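PDB 3BEM: putative NAD(P)H nitroreductase MhqN from Bacillus subtilis, which is a putative FMN-dependent nitroreductase, a homodimeric flavoprotein that may contribute to the degradation of aromatic compounds. Local coordinates for residues B[25-30]-B[193-198]; B[43-47]-B[153-158]; B[91-97]-B[184-190]. The protein carries 3 engineered substitutions. All blocks are in the same frame, centred on the assembly; numbering follows the deposited sequence.

Contact 1 (B[25-30]-B[193-198]). With FMN (flavin mononucleotide), chain G.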
loop_
_atom_site.group_PDB
_atom_site.type_symbol
_atom_site.label_atom_id
_atom_site.label_comp_id
_atom_site.label_asym_id
_atom_site.label_seq_id
_atom_site.Cartn_x
_atom_site.Cartn_y
_atom_site.Cartn_z
ATOM N N SER B 25 -4.194 5.214 13.653
ATOM C CA SER B 25 -5.253 5.720 12.788
ATOM C C SER B 25 -6.102 6.627 13.670
ATOM O O SER B 25 -6.607 6.185 14.729
ATOM C CB SER B 25 -6.074 4.595 12.185
ATOM O OG SER B 25 -5.280 3.818 11.301
ATOM N N ALA B 26 -6.238 7.891 13.301
ATOM C CA ALA B 26 -6.980 8.852 14.150
ATOM C C ALA B 26 -8.468 8.584 14.242
ATOM O O ALA B 26 -9.127 8.307 13.240
ATOM C CB ALA B 26 -6.770 10.272 13.646
ATOM N N SER B 27 -9.001 8.673 15.434
ATOM C CA SER B 27 -10.459 8.589 15.577
ATOM C C SER B 27 -11.118 9.962 15.641
ATOM O O SER B 27 -12.297 10.072 15.322
ATOM C CB SER B 27 -10.868 7.742 16.790
ATOM O OG SER B 27 -10.320 8.268 17.968
ATOM N N ASN B 28 -10.352 10.971 16.047
ATOM C CA ASN B 28 -10.817 12.345 16.162
ATOM C C ASN B 28 -9.736 13.232 15.605
ATOM O O ASN B 28 -8.592 12.790 15.473
ATOM C CB ASN B 28 -11.071 12.727 17.641
ATOM C CG ASN B 28 -9.776 12.723 18.523
ATOM O OD1 ASN B 28 -9.081 13.769 18.702
ATOM N ND2 ASN B 28 -9.497 11.564 19.128
ATOM N N PHE B 29 -10.085 14.473 15.281
ATOM C CA PHE B 29 -9.090 15.511 15.061
ATOM C C PHE B 29 -9.481 16.761 15.850
ATOM O O PHE B 29 -10.670 16.983 16.111
ATOM C CB PHE B 29 -8.978 15.860 13.575
ATOM C CG PHE B 29 -8.508 14.740 12.738
ATOM C CD1 PHE B 29 -7.162 14.393 12.768
ATOM C CD2 PHE B 29 -9.361 14.062 11.891
ATOM C CE1 PHE B 29 -6.673 13.368 11.967
ATOM C CE2 PHE B 29 -8.939 13.015 11.150
ATOM C CZ PHE B 29 -7.558 12.675 11.137
ATOM N N LEU B 30 -8.465 17.554 16.183
ATOM C CA LEU B 30 -8.566 18.813 16.888
ATOM C C LEU B 30 -8.561 20.036 15.957
ATOM O O LEU B 30 -7.878 20.071 14.946
ATOM C CB LEU B 30 -7.426 18.974 17.892
ATOM C CG LEU B 30 -7.388 18.002 19.082
ATOM C CD1 LEU B 30 -6.056 18.150 19.819
ATOM C CD2 LEU B 30 -8.553 18.243 20.042
ATOM N N THR B 193 -7.920 11.205 5.962
ATOM C CA THR B 193 -7.950 12.456 6.715
ATOM C C THR B 193 -6.610 12.672 7.362
ATOM O O THR B 193 -5.940 11.719 7.780
ATOM C CB THR B 193 -9.071 12.510 7.758
ATOM O OG1 THR B 193 -9.166 11.283 8.466
ATOM C CG2 THR B 193 -10.381 12.824 7.108
ATOM N N ILE B 194 -6.222 13.947 7.501
ATOM C CA ILE B 194 -4.978 14.318 8.151
ATOM C C ILE B 194 -5.258 15.466 9.121
ATOM O O ILE B 194 -6.104 16.323 8.866
ATOM C CB ILE B 194 -3.881 14.680 7.102
ATOM C CG1 ILE B 194 -2.555 14.934 7.807
ATOM C CG2 ILE B 194 -4.321 15.915 6.235
ATOM C CD1 ILE B 194 -1.389 15.019 6.856
ATOM N N GLY B 195 -4.558 15.480 10.261
ATOM C CA GLY B 195 -4.726 16.486 11.249
ATOM C C GLY B 195 -3.965 16.161 12.491
ATOM O O GLY B 195 -2.982 15.438 12.420
ATOM N N LYS B 196 -4.406 16.711 13.627
ATOM C CA LYS B 196 -3.771 16.451 14.930
ATOM C C LYS B 196 -4.839 15.825 15.811
ATOM O O LYS B 196 -5.933 16.413 16.007
ATOM C CB LYS B 196 -3.223 17.719 15.556
ATOM C CG LYS B 196 -2.138 18.450 14.729
ATOM C CD LYS B 196 -0.844 17.663 14.499
ATOM C CE LYS B 196 0.217 18.522 13.712
ATOM N NZ LYS B 196 0.862 19.608 14.466
ATOM N N GLU B 197 -4.543 14.640 16.329
ATOM C CA GLU B 197 -5.443 13.950 17.252
ATOM C C GLU B 197 -5.043 14.273 18.687
ATOM O O GLU B 197 -3.865 14.367 18.969
ATOM C CB GLU B 197 -5.406 12.445 16.989
ATOM C CG GLU B 197 -6.230 11.644 17.967
ATOM C CD GLU B 197 -6.491 10.242 17.539
ATOM O OE1 GLU B 197 -5.520 9.520 17.262
ATOM O OE2 GLU B 197 -7.682 9.839 17.552
ATOM N N LYS B 198 -6.002 14.403 19.598
ATOM C CA LYS B 198 -5.642 14.491 21.029
ATOM C C LYS B 198 -5.164 13.122 21.538
ATOM O O LYS B 198 -5.928 12.172 21.545
ATOM C CB LYS B 198 -6.805 14.975 21.872
ATOM C CG LYS B 198 -6.411 15.143 23.333
ATOM C CD LYS B 198 -7.460 15.882 24.137
ATOM C CE LYS B 198 -6.822 16.418 25.404
ATOM N NZ LYS B 198 -7.757 16.555 26.529
HETATM N N1 FMN G . -11.299 4.188 10.117
HETATM C C2 FMN G . -12.457 4.919 10.204
HETATM O O2 FMN G . -12.677 5.497 11.275
HETATM N N3 FMN G . -13.319 5.014 9.143
HETATM C C4 FMN G . -13.099 4.334 7.956
HETATM O O4 FMN G . -13.861 4.572 6.995
HETATM C C4A FMN G . -11.922 3.594 7.864
HETATM N N5 FMN G . -11.647 2.872 6.699
HETATM C C5A FMN G . -10.421 2.242 6.606
HETATM C C6 FMN G . -10.096 1.627 5.384
HETATM C C7 FMN G . -8.854 0.999 5.242
HETATM C C7M FMN G . -8.420 0.626 3.829
HETATM C C8 FMN G . -7.947 0.951 6.292
HETATM C C8M FMN G . -6.481 0.639 6.009
HETATM C C9 FMN G . -8.283 1.510 7.525
HETATM C C9A FMN G . -9.496 2.184 7.671
HETATM N N10 FMN G . -9.837 2.802 8.892
HETATM C C10 FMN G . -11.019 3.529 8.941
HETATM C "C1'" FMN G . -8.944 2.629 10.071
HETATM C "C2'" FMN G . -8.915 1.226 10.687
HETATM O "O2'" FMN G . -10.062 1.073 11.509
HETATM C "C3'" FMN G . -7.640 1.113 11.509
HETATM O "O3'" FMN G . -6.520 1.216 10.589
HETATM C "C4'" FMN G . -7.564 -0.136 12.390
HETATM O "O4'" FMN G . -8.630 -0.114 13.357
HETATM C "C5'" FMN G . -6.188 -0.186 13.109
HETATM O "O5'" FMN G . -5.935 0.987 13.918
HETATM P P FMN G . -4.412 1.483 14.018
HETATM O O1P FMN G . -3.623 0.366 14.622
HETATM O O2P FMN G . -4.128 1.744 12.583
HETATM O O3P FMN G . -4.425 2.716 14.886
HETATM O O HOH W 1 -6.161 6.760 17.397
HETATM O O HOH W 2 -6.557 18.562 13.122
#
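Glu197 reaches across to Ser27 and Asn28 with an extended side chain whose carboxylate is gripped by the backbone of the 25-30 loop. CG stands anti to the residue's own N (chi1 176°), which sends the chain across that loop. Glu197 CB lies 3.5 Å from Asn28 O, and CG packs against the amide of Asn28 in one of that residue's two conformers, the side chains crossing at about a right angle. At the tip, Glu197 OE2 accepts from Ser27 N at 2.8 Å and from Asn28 N at 3.3 Å, the two bonds on which the grip rests; in one of two Ser27 conformers, OG adds a third at 3.1 Å from Glu197 OE2. Both backbone donors come from above the carboxylate plane, whereas the hydroxyl arrives nearly in line with the C-O bond. Glu197 OE1 accepts a hydrogen bond from a water that also donates to Ser25 O, and it forms a salt bridge with Arg202. Cut back to an alanine, this position would probably leave the N-H groups of Ser27 and Asn28 without their acceptor and Arg202 without this counter-charge. In the same Asn28 conformer, OD1 accepts from Lys198 N on a lone pair, and Leu30 N donates to Lys196 O at 2.8 Å, tying the backbones beyond the carboxylate.

The Phe29 ring reaches over the end of the strand: Phe29 CE1 is 3.4 Å from Gly195 N, Ile194 O lies over one face, and Thr193 OG1 sits at the edge, 3.2 Å from Phe29 CE2. At the other end of the loop, Ser25 N donates to FMN O3P at 2.8 Å, and its OG donates to O2P. The arrangement joins the end of strand 186-195 to the flavin phosphate site of the nitroreductase fold, where Arg23, Arg205 and Arg208 also bind FMN.

Contact 2 (B[43-47]-B[153-158])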
loop_
_atom_site.group_PDB
_atom_site.type_symbol
_atom_site.label_atom_id
_atom_site.label_comp_id
_atom_site.label_asym_id
_atom_site.label_seq_id
_atom_site.Cartn_x
_atom_site.Cartn_y
_atom_site.Cartn_z
HETATM N N MSE B 43 5.441 16.030 2.051
HETATM C CA MSE B 43 5.035 14.659 2.135
HETATM C C MSE B 43 4.923 14.048 0.731
HETATM O O MSE B 43 5.344 12.918 0.493
HETATM C CB MSE B 43 3.702 14.540 2.908
HETATM C CG MSE B 43 3.777 15.121 4.258
HETATM SE SE MSE B 43 1.964 15.157 5.015
HETATM C CE MSE B 43 2.204 16.553 6.266
ATOM N N PHE B 44 4.371 14.821 -0.216
ATOM C CA PHE B 44 4.148 14.332 -1.574
ATOM C C PHE B 44 5.473 14.129 -2.328
ATOM O O PHE B 44 5.551 13.280 -3.221
ATOM C CB PHE B 44 3.187 15.225 -2.328
ATOM C CG PHE B 44 1.759 15.118 -1.883
ATOM C CD1 PHE B 44 1.117 13.890 -1.813
ATOM C CD2 PHE B 44 1.023 16.270 -1.585
ATOM C CE1 PHE B 44 -0.232 13.796 -1.409
ATOM C CE2 PHE B 44 -0.324 16.180 -1.187
ATOM C CZ PHE B 44 -0.929 14.950 -1.140
ATOM N N GLU B 45 6.527 14.881 -1.965
ATOM C CA GLU B 45 7.858 14.612 -2.556
ATOM C C GLU B 45 8.342 13.197 -2.212
ATOM O O GLU B 45 9.010 12.541 -3.023
ATOM C CB GLU B 45 8.876 15.639 -2.109
ATOM C CG GLU B 45 8.674 16.980 -2.721
ATOM C CD GLU B 45 9.037 17.138 -4.216
ATOM O OE1 GLU B 45 9.873 16.382 -4.736
ATOM O OE2 GLU B 45 8.493 18.070 -4.868
ATOM N N LEU B 46 8.024 12.728 -1.004
ATOM C CA LEU B 46 8.371 11.367 -0.652
ATOM C C LEU B 46 7.477 10.359 -1.352
ATOM O O LEU B 46 7.937 9.322 -1.811
ATOM C CB LEU B 46 8.276 11.146 0.876
ATOM C CG LEU B 46 9.241 11.988 1.703
ATOM C CD1 LEU B 46 9.040 11.648 3.190
ATOM C CD2 LEU B 46 10.703 11.827 1.305
ATOM N N VAL B 47 6.170 10.636 -1.377
ATOM C CA VAL B 47 5.174 9.804 -2.112
ATOM C C VAL B 47 5.607 9.595 -3.567
ATOM O O VAL B 47 5.435 8.500 -4.096
ATOM C CB VAL B 47 3.769 10.445 -2.001
ATOM C CG1 VAL B 47 2.804 9.741 -2.858
ATOM C CG2 VAL B 47 3.350 10.413 -0.502
HETATM N N MSE B 153 2.760 4.996 1.874
HETATM C CA MSE B 153 3.870 5.927 1.871
HETATM C C MSE B 153 3.419 7.315 2.339
HETATM O O MSE B 153 4.113 7.969 3.136
HETATM C CB MSE B 153 4.549 5.990 0.485
HETATM C CG MSE B 153 5.648 7.005 0.423
HETATM SE SE MSE B 153 7.201 6.413 1.299
HETATM C CE MSE B 153 7.988 5.249 -0.176
ATOM N N PHE B 154 2.262 7.765 1.872
ATOM C CA PHE B 154 1.730 9.068 2.359
ATOM C C PHE B 154 1.578 9.084 3.890
ATOM O O PHE B 154 2.002 10.020 4.558
ATOM C CB PHE B 154 0.403 9.449 1.705
ATOM C CG PHE B 154 -0.120 10.784 2.220
ATOM C CD1 PHE B 154 0.429 11.979 1.771
ATOM C CD2 PHE B 154 -0.994 10.830 3.297
ATOM C CE1 PHE B 154 0.037 13.173 2.316
ATOM C CE2 PHE B 154 -1.377 12.032 3.849
ATOM C CZ PHE B 154 -0.855 13.205 3.344
HETATM N N MSE B 155 0.927 8.069 4.423
HETATM C CA MSE B 155 0.653 8.010 5.852
HETATM C C MSE B 155 1.954 7.994 6.690
HETATM O O MSE B 155 2.002 8.624 7.728
HETATM C CB MSE B 155 -0.334 6.867 6.164
HETATM C CG MSE B 155 -1.670 7.149 5.605
HETATM SE SE MSE B 155 -2.891 5.759 6.264
HETATM C CE MSE B 155 -2.557 4.416 4.871
ATOM N N LEU B 156 2.977 7.225 6.268
ATOM C CA LEU B 156 4.258 7.208 6.982
ATOM C C LEU B 156 4.999 8.549 6.854
ATOM O O LEU B 156 5.600 9.002 7.832
ATOM C CB LEU B 156 5.125 6.059 6.541
ATOM C CG LEU B 156 4.580 4.694 7.051
ATOM C CD1 LEU B 156 5.237 3.608 6.180
ATOM C CD2 LEU B 156 4.766 4.499 8.583
ATOM N N SER B 157 4.881 9.198 5.689
ATOM C CA SER B 157 5.427 10.561 5.526
ATOM C C SER B 157 4.764 11.553 6.493
ATOM O O SER B 157 5.408 12.348 7.148
ATOM C CB SER B 157 5.246 11.031 4.080
ATOM O OG SER B 157 5.910 10.163 3.152
ATOM N N ALA B 158 3.434 11.497 6.567
ATOM C CA ALA B 158 2.685 12.329 7.487
ATOM C C ALA B 158 3.101 12.129 8.921
ATOM O O ALA B 158 3.358 13.070 9.654
ATOM C CB ALA B 158 1.196 12.099 7.288
#
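Met43, a selenomethionine, lays its SE between Phe154 and Ala158. Met43 SE is 3.8 Å from Phe154 CZ and 4.6 Å from the Phe154 ring centroid, which makes an oblique Met-aromatic contact. Its chain is extended beyond CG, carrying Met43 SE along the partner helix as far as Ala158 CB at 3.9 Å. Nearer the backbone, its CB meets the CB of Ser157, where the two helices come close.

Phe44 starts out pointing away from the partner helix, yet its ring returns to touch Phe154, with Phe44 CE1 3.7 Å from Phe154 CD1. The two rings meet obliquely, their planes 33° apart; the Phe44 ring also meets that of Tyr61, and Val215 of the second subunit packs on Phe44.

These turns belong to helices 37-47 and 136-161, which run roughly antiparallel: the axes of the short segments approach to 8.8 Å at an angle of 142°. In the α+β nitroreductase fold they pack on one face of the antiparallel sheet, as the touches of Phe154 on Ile192 and Thr165 testify.

Leu46 brings CB to 3.4 Å from Ser157 OG, with CD1 close to the same atom. That hydroxyl is turned back onto its own helix (chi1 -59°), Ser157 OG donating to Met153 O at 2.8 Å from the opposite face of the carbonyl plane to Ser157 N. Its polar need is thereby met within the helix, and it can sit against leucine carbons.

Val47 sets CG2 at the edge of the Phe154 ring, 3.6 Å from Phe154 CA, while its own CA meets CG of Met153, a selenomethionine, in one of the two conformers of that residue.

Contact 3 (B[91-97]-B[184-190])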
loop_
_atom_site.group_PDB
_atom_site.type_symbol
_atom_site.label_atom_id
_atom_site.label_comp_id
_atom_site.label_asym_id
_atom_site.label_seq_id
_atom_site.Cartn_x
_atom_site.Cartn_y
_atom_site.Cartn_z
ATOM N N LEU B 91 -8.416 12.493 -1.296
ATOM C CA LEU B 91 -8.929 11.372 -2.049
ATOM C C LEU B 91 -7.789 10.799 -2.822
ATOM O O LEU B 91 -7.137 11.488 -3.594
ATOM C CB LEU B 91 -10.097 11.808 -2.943
ATOM C CG LEU B 91 -11.406 12.127 -2.193
ATOM C CD1 LEU B 91 -11.908 10.893 -1.364
ATOM C CD2 LEU B 91 -11.264 13.457 -1.362
ATOM N N VAL B 92 -7.532 9.529 -2.584
ATOM C CA VAL B 92 -6.474 8.823 -3.251
ATOM C C VAL B 92 -7.082 8.124 -4.467
ATOM O O VAL B 92 -7.904 7.229 -4.343
ATOM C CB VAL B 92 -5.795 7.789 -2.328
ATOM C CG1 VAL B 92 -4.554 7.189 -3.045
ATOM C CG2 VAL B 92 -5.431 8.409 -0.926
ATOM N N LEU B 93 -6.668 8.569 -5.655
ATOM C CA LEU B 93 -7.182 8.079 -6.910
ATOM C C LEU B 93 -6.157 7.174 -7.584
ATOM O O LEU B 93 -4.958 7.396 -7.482
ATOM C CB LEU B 93 -7.472 9.243 -7.878
ATOM C CG LEU B 93 -8.392 10.334 -7.350
ATOM C CD1 LEU B 93 -8.652 11.429 -8.412
ATOM C CD2 LEU B 93 -9.725 9.689 -6.786
ATOM N N GLY B 94 -6.660 6.165 -8.287
ATOM C CA GLY B 94 -5.848 5.353 -9.149
ATOM C C GLY B 94 -6.336 5.427 -10.583
ATOM O O GLY B 94 -7.502 5.174 -10.873
ATOM N N ASP B 95 -5.445 5.789 -11.492
ATOM C CA ASP B 95 -5.802 5.843 -12.917
ATOM C C ASP B 95 -5.919 4.450 -13.530
ATOM O O ASP B 95 -4.929 3.751 -13.701
ATOM C CB ASP B 95 -4.740 6.631 -13.625
ATOM C CG ASP B 95 -5.078 6.988 -15.031
ATOM O OD1 ASP B 95 -6.147 6.623 -15.539
ATOM O OD2 ASP B 95 -4.236 7.712 -15.632
ATOM N N LYS B 96 -7.149 4.079 -13.914
ATOM C CA LYS B 96 -7.418 2.825 -14.599
ATOM C C LYS B 96 -6.845 2.792 -16.021
ATOM O O LYS B 96 -6.693 1.718 -16.608
ATOM C CB LYS B 96 -8.923 2.564 -14.620
ATOM C CG LYS B 96 -9.507 2.270 -13.252
ATOM C CD LYS B 96 -11.025 2.074 -13.266
ATOM C CE LYS B 96 -11.786 3.315 -13.555
ATOM N NZ LYS B 96 -13.276 3.106 -13.405
ATOM N N GLN B 97 -6.490 3.941 -16.557
ATOM C CA GLN B 97 -5.834 4.044 -17.891
ATOM C C GLN B 97 -4.372 4.505 -17.787
ATOM O O GLN B 97 -3.824 5.098 -18.722
ATOM C CB GLN B 97 -6.637 5.012 -18.791
ATOM C CG GLN B 97 -8.073 4.596 -18.974
ATOM C CD GLN B 97 -8.206 3.179 -19.540
ATOM O OE1 GLN B 97 -8.973 2.369 -19.033
ATOM N NE2 GLN B 97 -7.439 2.879 -20.575
ATOM N N ASP B 184 -14.126 9.603 -14.933
ATOM C CA ASP B 184 -14.442 8.176 -14.872
ATOM C C ASP B 184 -13.237 7.261 -14.847
ATOM O O ASP B 184 -13.325 6.148 -14.305
ATOM C CB ASP B 184 -15.329 7.714 -16.044
ATOM C CG ASP B 184 -15.532 6.158 -16.074
ATOM O OD1 ASP B 184 -16.177 5.592 -15.144
ATOM O OD2 ASP B 184 -15.032 5.492 -17.030
ATOM N N GLN B 185 -12.136 7.702 -15.435
ATOM C CA GLN B 185 -10.982 6.835 -15.532
ATOM C C GLN B 185 -10.288 6.614 -14.179
ATOM O O GLN B 185 -9.458 5.764 -14.089
ATOM C CB GLN B 185 -9.955 7.354 -16.527
ATOM C CG GLN B 185 -9.209 8.547 -16.082
ATOM C CD GLN B 185 -8.407 9.136 -17.208
ATOM O OE1 GLN B 185 -8.900 10.006 -17.920
ATOM N NE2 GLN B 185 -7.170 8.658 -17.391
ATOM N N PHE B 186 -10.633 7.397 -13.171
ATOM C CA PHE B 186 -10.034 7.280 -11.854
ATOM C C PHE B 186 -10.905 6.487 -10.925
ATOM O O PHE B 186 -12.089 6.780 -10.800
ATOM C CB PHE B 186 -9.776 8.657 -11.268
ATOM C CG PHE B 186 -8.791 9.447 -12.053
ATOM C CD1 PHE B 186 -7.444 9.194 -11.951
ATOM C CD2 PHE B 186 -9.229 10.429 -12.908
ATOM C CE1 PHE B 186 -6.525 9.911 -12.734
ATOM C CE2 PHE B 186 -8.341 11.158 -13.676
ATOM C CZ PHE B 186 -6.994 10.907 -13.593
ATOM N N GLU B 187 -10.316 5.472 -10.312
ATOM C CA GLU B 187 -10.899 4.811 -9.178
ATOM C C GLU B 187 -10.640 5.608 -7.905
ATOM O O GLU B 187 -9.507 6.041 -7.700
ATOM C CB GLU B 187 -10.305 3.417 -9.098
ATOM C CG GLU B 187 -10.802 2.554 -7.997
ATOM C CD GLU B 187 -12.140 1.928 -8.256
ATOM O OE1 GLU B 187 -12.585 1.861 -9.441
ATOM O OE2 GLU B 187 -12.767 1.549 -7.220
ATOM N N VAL B 188 -11.667 5.822 -7.069
ATOM C CA VAL B 188 -11.470 6.427 -5.767
ATOM C C VAL B 188 -11.057 5.299 -4.795
ATOM O O VAL B 188 -11.888 4.529 -4.304
ATOM C CB VAL B 188 -12.680 7.202 -5.235
ATOM C CG1 VAL B 188 -12.301 7.934 -3.947
ATOM C CG2 VAL B 188 -13.205 8.209 -6.246
ATOM N N VAL B 189 -9.755 5.145 -4.616
ATOM C CA VAL B 189 -9.185 3.984 -3.933
ATOM C C VAL B 189 -9.317 4.082 -2.403
ATOM O O VAL B 189 -9.615 3.107 -1.756
ATOM C CB VAL B 189 -7.747 3.761 -4.371
ATOM C CG1 VAL B 189 -7.022 2.632 -3.520
ATOM C CG2 VAL B 189 -7.678 3.547 -5.946
HETATM N N MSE B 190 -9.133 5.270 -1.866
HETATM C CA MSE B 190 -9.325 5.520 -0.446
HETATM C C MSE B 190 -9.408 6.988 -0.176
HETATM O O MSE B 190 -9.110 7.797 -1.036
HETATM C CB MSE B 190 -8.242 4.850 0.435
HETATM C CG MSE B 190 -6.927 5.328 0.539
HETATM SE SE MSE B 190 -5.997 4.090 1.896
HETATM C CE MSE B 190 -5.611 2.874 0.482
HETATM O O HOH W 3 -14.342 2.638 -11.056
#
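Asp184 O receives a weak bond from Lys96 NZ, which turns back over the strand end through a bend at chi3 (-69°). Gln185 does more: its O accepts from Lys96 N, and its NE2 donates to Asp95 OD1 at 2.9 Å in a nearly straight bond (177°). Gln97 N meets that same oxygen from the opposite face of the carboxylate, closing an Asx turn. Phe186 packs its CE1 against Asp95 CB at 3.8 Å, and its ring borders Leu93 CB.

Glu187 pairs with Gly94 through two bonds of 2.9 Å, N to Gly94 O and O from Gly94 N, as expected of an antiparallel hydrogen-bonded pair in the central strands of the nitroreductase sheet. Its carboxylate forms a salt bridge to Arg140. Val188 lies side by side with Leu93, Val188 CG2 3.8 Å from Leu93 CD2. Val189 N then donates to Val92 O at 2.8 Å, and Met190 N adds a weak bond to that oxygen: a classic beta bulge. Met190 O accepts from Val92 N. Met190, a selenomethionine, rests its CG 3.7 Å from Val92 CG2, and its side chain comes to about 5 Å (nearest atoms) from a bound FMN.

How the contacts relate
Contact 2 is wholly buried, and its chemistry is apolar: no hydrogen bond crosses between its helices. Contacts 1 and 3 are only partly buried and add hydrogen bonds to apolar packing, a carboxylate accepting from loop N-H groups in contact 1 and sheet pairing with a bulge in contact 3. They share strand 186-195, contact 3 using its start and contact 1 its end, with centres about 24 Å apart. Contacts 1 and 2 meet where Ile194 CD1 packs on Met43 SE at 3.8 Å. Contact 2 and contact 3 do not touch, their nearest atoms being about 5 Å apart. All three reach the second subunit.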